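Local structure of trichomaglin (Trichosanthes lepiniana, 1SGL) at residues Lys134-Ala139 / Val155-Ser160; Lys147-Lys152 / Val202-Ile207. The protein is an S-like ribonuclease of the ribonuclease T2 family and, as in its relatives, probably cleaves RNA. One frame throughout, in Å; residues are numbered along the deposited sequence.

Contact 1: Lys134-Ala139 / Val155-Ser160; sequences KALEDA and VVAVES
Among flat groups, the peptide carbonyl of Ala157 is the one that meets the opposing helix: its O lies 4.0 Å from Ala135 CB, a methyl set against a polar atom without a hydrogen bond. One turn of the same helix holds a second flat group, the carbonyl of Val156, which takes Ser160 N on one face of its plane and Ser160 OG on the other, the hydroxyl tilted 29° from that plane at 2.8 Å from Val156 O. The rest is methyl against methyl. In Leu136, chi1 (-64°) sets CG beside the backbone N. The CD2 branch of Leu136 lies 3.9 Å from Ala157 CB, and the same CD2 stands 4.4 Å from Val158 CG2. Ala139 CB approaches Ala157 CB from the next turn, at 4.2 Å. Ala157 thus receives both Leu136 and Ala139 on one methyl. The axes of the two short segments approach to 8.8 Å at a crossing angle of 122°, consistent with the small side chains at the crossing. In the fold this is helix-to-helix packing: Leu136 also touches Ile154 and Ala135 touches Ala161 on helix 151-162, whereas Val158 rests on Leu179 and Leu181 of strand 176-184.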
loop_
_atom_site.group_PDB
_atom_site.type_symbol
_atom_site.label_atom_id
_atom_site.label_comp_id
_atom_site.label_asym_id
_atom_site.label_seq_id
_atom_site.Cartn_x
_atom_site.Cartn_y
_atom_site.Cartn_z
ATOM N N LYS A 134 4.600 -10.532 7.588
ATOM C CA LYS A 134 4.831 -11.844 8.184
ATOM C C LYS A 134 5.955 -12.593 7.451
ATOM O O LYS A 134 6.780 -13.258 8.076
ATOM C CB LYS A 134 3.543 -12.666 8.146
ATOM C CG LYS A 134 3.596 -13.933 8.982
ATOM C CD LYS A 134 3.627 -13.615 10.475
ATOM C CE LYS A 134 3.372 -14.868 11.319
ATOM N NZ LYS A 134 3.089 -14.540 12.758
ATOM N N ALA A 135 5.986 -12.478 6.128
ATOM C CA ALA A 135 7.022 -13.129 5.338
ATOM C C ALA A 135 8.401 -12.602 5.730
ATOM O O ALA A 135 9.314 -13.383 6.009
ATOM C CB ALA A 135 6.780 -12.890 3.864
ATOM N N LEU A 136 8.549 -11.282 5.761
ATOM C CA LEU A 136 9.831 -10.681 6.110
ATOM C C LEU A 136 10.267 -11.035 7.520
ATOM O O LEU A 136 11.424 -11.372 7.744
ATOM C CB LEU A 136 9.781 -9.161 5.964
ATOM C CG LEU A 136 9.559 -8.594 4.561
ATOM C CD1 LEU A 136 9.754 -7.078 4.619
ATOM C CD2 LEU A 136 10.533 -9.218 3.564
ATOM N N GLU A 137 9.343 -10.950 8.470
ATOM C CA GLU A 137 9.657 -11.282 9.850
ATOM C C GLU A 137 10.148 -12.729 9.953
ATOM O O GLU A 137 11.100 -13.014 10.677
ATOM C CB GLU A 137 8.428 -11.083 10.741
ATOM C CG GLU A 137 8.451 -9.817 11.588
ATOM C CD GLU A 137 8.387 -8.527 10.774
ATOM O OE1 GLU A 137 9.367 -8.204 10.053
ATOM O OE2 GLU A 137 7.346 -7.829 10.865
ATOM N N ASP A 138 9.501 -13.636 9.224
ATOM C CA ASP A 138 9.884 -15.048 9.233
ATOM C C ASP A 138 11.309 -15.251 8.739
ATOM O O ASP A 138 12.014 -16.146 9.212
ATOM C CB ASP A 138 8.949 -15.873 8.348
ATOM C CG ASP A 138 7.616 -16.134 8.999
ATOM O OD1 ASP A 138 7.380 -15.621 10.113
ATOM O OD2 ASP A 138 6.798 -16.854 8.392
ATOM N N ALA A 139 11.722 -14.428 7.781
ATOM C CA ALA A 139 13.061 -14.531 7.227
ATOM C C ALA A 139 14.082 -13.789 8.077
ATOM O O ALA A 139 15.275 -13.896 7.840
ATOM C CB ALA A 139 13.080 -13.993 5.808
ATOM N N VAL A 155 13.325 -9.711 -1.859
ATOM C CA VAL A 155 12.543 -10.208 -2.982
ATOM C C VAL A 155 12.249 -11.698 -2.832
ATOM O O VAL A 155 11.118 -12.142 -3.022
ATOM C CB VAL A 155 13.269 -9.969 -4.315
ATOM C CG1 VAL A 155 12.464 -10.554 -5.467
ATOM C CG2 VAL A 155 13.474 -8.485 -4.527
ATOM N N VAL A 156 13.266 -12.470 -2.470
ATOM C CA VAL A 156 13.096 -13.907 -2.309
ATOM C C VAL A 156 12.099 -14.249 -1.207
ATOM O O VAL A 156 11.335 -15.211 -1.319
ATOM C CB VAL A 156 14.452 -14.597 -2.013
ATOM C CG1 VAL A 156 14.227 -16.063 -1.634
ATOM C CG2 VAL A 156 15.338 -14.524 -3.247
ATOM N N ALA A 157 12.109 -13.459 -0.142
ATOM C CA ALA A 157 11.201 -13.691 0.963
ATOM C C ALA A 157 9.747 -13.514 0.505
ATOM O O ALA A 157 8.889 -14.359 0.779
ATOM C CB ALA A 157 11.522 -12.735 2.105
ATOM N N VAL A 158 9.473 -12.418 -0.202
ATOM C CA VAL A 158 8.121 -12.154 -0.683
ATOM C C VAL A 158 7.672 -13.171 -1.723
ATOM O O VAL A 158 6.574 -13.706 -1.628
ATOM C CB VAL A 158 7.995 -10.737 -1.282
ATOM C CG1 VAL A 158 6.626 -10.568 -1.940
ATOM C CG2 VAL A 158 8.190 -9.709 -0.187
ATOM N N GLU A 159 8.516 -13.447 -2.711
ATOM C CA GLU A 159 8.155 -14.419 -3.735
ATOM C C GLU A 159 7.895 -15.794 -3.137
ATOM O O GLU A 159 6.940 -16.467 -3.524
ATOM C CB GLU A 159 9.253 -14.556 -4.785
ATOM C CG GLU A 159 9.476 -13.334 -5.640
ATOM C CD GLU A 159 10.662 -13.513 -6.555
ATOM O OE1 GLU A 159 11.640 -14.152 -6.117
ATOM O OE2 GLU A 159 10.637 -13.008 -7.698
ATOM N N SER A 160 8.749 -16.217 -2.207
ATOM C CA SER A 160 8.594 -17.530 -1.587
ATOM C C SER A 160 7.306 -17.625 -0.794
ATOM O O SER A 160 6.668 -18.672 -0.775
ATOM C CB SER A 160 9.764 -17.841 -0.649
ATOM O OG SER A 160 10.961 -18.023 -1.378
#

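Contact 2: Lys147-Lys152 / Val202-Ile207; sequences KMYDLK and VSLPEI
Tyr149 and Val202 form an antiparallel hydrogen-bonded pair. Tyr149 N donates to Val202 O at 2.6 Å, and Val202 N returns the bond to Tyr149 O at 2.8 Å; both are fairly straight, with N-H...O angles of 166°. A second kind of link is made by water, which donates to Lys147 O and accepts from Leu204 N, bridging the two segments just beyond the ladder. Two apolar pairs make the third group. The side chains of Tyr149 and Leu204 cross at about a right angle, Leu204 CD1 lying obliquely to the ring, 4.0 Å from Tyr149 CD1. Val202 CG1, anti to the carbonyl carbon (chi1 -60°), stands 4.3 Å from Leu151 CD1. Van der Waals contacts of carbon with carbonyl oxygen are a fourth kind: Val202 CG2 lies 3.6 Å from Tyr149 O, and Met148 CB comes 3.4 Å from Val202 O. The phenol end is tied elsewhere, Tyr149 OH being hydrogen-bonded to Val142 O, and the side chains of Val202 and Leu204 also touch Ile154 of helix 151-162 and Val176 of strand 176-184. Chemically, then, the ladder has two backbone bonds, with two apolar pairs beside them: the paired amides satisfy Val202 N and O although Val202 is buried, and water takes over where direct pairing stops.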
loop_
_atom_site.group_PDB
_atom_site.type_symbol
_atom_site.label_atom_id
_atom_site.label_comp_id
_atom_site.label_asym_id
_atom_site.label_seq_id
_atom_site.Cartn_x
_atom_site.Cartn_y
_atom_site.Cartn_z
ATOM N N LYS A 147 21.323 -1.519 10.230
ATOM C CA LYS A 147 21.697 -2.510 9.236
ATOM C C LYS A 147 20.975 -2.371 7.905
ATOM O O LYS A 147 19.814 -1.979 7.839
ATOM C CB LYS A 147 21.503 -3.929 9.790
ATOM C CG LYS A 147 20.096 -4.256 10.230
ATOM C CD LYS A 147 20.035 -5.603 10.954
ATOM C CE LYS A 147 18.681 -5.796 11.648
ATOM N NZ LYS A 147 18.548 -7.105 12.354
ATOM N N MET A 148 21.694 -2.677 6.838
ATOM C CA MET A 148 21.134 -2.630 5.503
ATOM C C MET A 148 20.896 -4.078 5.088
ATOM O O MET A 148 21.486 -4.993 5.664
ATOM C CB MET A 148 22.113 -1.951 4.549
ATOM C CG MET A 148 22.365 -0.499 4.886
ATOM S SD MET A 148 23.464 0.263 3.703
ATOM C CE MET A 148 22.288 0.855 2.471
ATOM N N TYR A 149 20.029 -4.283 4.101
ATOM C CA TYR A 149 19.720 -5.627 3.633
ATOM C C TYR A 149 19.972 -5.810 2.152
ATOM O O TYR A 149 19.839 -4.878 1.359
ATOM C CB TYR A 149 18.256 -5.975 3.900
ATOM C CG TYR A 149 17.879 -6.038 5.352
ATOM C CD1 TYR A 149 17.316 -4.939 5.993
ATOM C CD2 TYR A 149 18.100 -7.195 6.096
ATOM C CE1 TYR A 149 16.982 -4.992 7.337
ATOM C CE2 TYR A 149 17.770 -7.255 7.439
ATOM C CZ TYR A 149 17.210 -6.153 8.053
ATOM O OH TYR A 149 16.861 -6.220 9.381
ATOM N N ASP A 150 20.318 -7.033 1.782
ATOM C CA ASP A 150 20.554 -7.359 0.386
ATOM C C ASP A 150 19.167 -7.314 -0.263
ATOM O O ASP A 150 18.225 -7.940 0.225
ATOM C CB ASP A 150 21.159 -8.764 0.273
ATOM C CG ASP A 150 22.150 -8.883 -0.870
ATOM O OD1 ASP A 150 21.734 -8.824 -2.047
ATOM O OD2 ASP A 150 23.356 -9.027 -0.590
ATOM N N LEU A 151 19.033 -6.550 -1.337
ATOM C CA LEU A 151 17.750 -6.436 -2.012
ATOM C C LEU A 151 17.167 -7.825 -2.275
ATOM O O LEU A 151 15.991 -8.084 -2.000
ATOM C CB LEU A 151 17.915 -5.687 -3.336
ATOM C CG LEU A 151 16.629 -5.521 -4.148
ATOM C CD1 LEU A 151 15.614 -4.740 -3.330
ATOM C CD2 LEU A 151 16.935 -4.811 -5.463
ATOM N N LYS A 152 18.016 -8.709 -2.794
ATOM C CA LYS A 152 17.645 -10.077 -3.126
ATOM C C LYS A 152 16.997 -10.856 -1.980
ATOM O O LYS A 152 16.092 -11.652 -2.209
ATOM C CB LYS A 152 18.883 -10.832 -3.627
ATOM C CG LYS A 152 18.617 -12.262 -4.042
ATOM C CD LYS A 152 18.279 -12.406 -5.525
ATOM C CE LYS A 152 17.002 -11.678 -5.919
ATOM N NZ LYS A 152 17.219 -10.209 -6.004
ATOM N N VAL A 202 19.685 -2.157 0.702
ATOM C CA VAL A 202 18.645 -1.219 1.076
ATOM C C VAL A 202 18.428 -1.164 2.573
ATOM O O VAL A 202 18.908 -2.015 3.324
ATOM C CB VAL A 202 17.303 -1.571 0.387
ATOM C CG1 VAL A 202 17.467 -1.522 -1.125
ATOM C CG2 VAL A 202 16.825 -2.951 0.834
ATOM N N SER A 203 17.705 -0.147 3.013
ATOM C CA SER A 203 17.443 -0.011 4.428
ATOM C C SER A 203 15.954 0.076 4.701
ATOM O O SER A 203 15.189 0.615 3.902
ATOM C CB SER A 203 18.169 1.218 4.984
ATOM O OG SER A 203 17.723 2.401 4.362
ATOM N N LEU A 204 15.562 -0.498 5.833
ATOM C CA LEU A 204 14.185 -0.523 6.301
ATOM C C LEU A 204 14.229 0.182 7.648
ATOM O O LEU A 204 14.247 -0.459 8.695
ATOM C CB LEU A 204 13.712 -1.971 6.478
ATOM C CG LEU A 204 13.521 -2.801 5.201
ATOM C CD1 LEU A 204 13.393 -4.281 5.544
ATOM C CD2 LEU A 204 12.284 -2.325 4.470
ATOM N N PRO A 205 14.265 1.520 7.635
ATOM C CA PRO A 205 14.318 2.287 8.883
ATOM C C PRO A 205 13.069 2.168 9.749
ATOM O O PRO A 205 11.966 1.911 9.252
ATOM C CB PRO A 205 14.552 3.715 8.395
ATOM C CG PRO A 205 13.818 3.740 7.085
ATOM C CD PRO A 205 14.207 2.415 6.463
ATOM N N GLU A 206 13.253 2.348 11.054
ATOM C CA GLU A 206 12.133 2.285 11.980
ATOM C C GLU A 206 11.479 3.658 11.990
ATOM O O GLU A 206 12.074 4.644 11.544
ATOM C CB GLU A 206 12.619 1.965 13.392
ATOM C CG GLU A 206 13.570 0.789 13.496
ATOM C CD GLU A 206 14.178 0.677 14.883
ATOM O OE1 GLU A 206 13.471 0.240 15.814
ATOM O OE2 GLU A 206 15.361 1.042 15.047
ATOM N N ILE A 207 10.252 3.722 12.488
ATOM C CA ILE A 207 9.555 4.994 12.580
ATOM C C ILE A 207 10.323 5.831 13.595
ATOM O O ILE A 207 10.658 5.350 14.673
ATOM C CB ILE A 207 8.112 4.805 13.066
ATOM C CG1 ILE A 207 7.292 4.099 11.983
ATOM C CG2 ILE A 207 7.501 6.151 13.420
ATOM C CD1 ILE A 207 5.912 3.664 12.441
HETATM O O HOH W 1 17.389 -1.157 7.393
#

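In the fold
Contacts 1 and 2 lie on the same side of the chain's centre, with their own centres about 13 Å apart. The order along the chain is helix 132-139, strand 148-150, helix 151-162 and, far later, strand 201-203, so the two pairings alternate rather than follow one another. Helix 151-162 joins them: its first turn belongs to contact 2 and a later part to contact 1, with Ile154 between these parts as a shared neighbour. Strands 148-150 and 201-203 form a two-stranded antiparallel sheet of their own, apart from the five-stranded one. Both contacts nevertheless reach strand 176-184 of that larger sheet, consistent with a common apolar layer on that part of it.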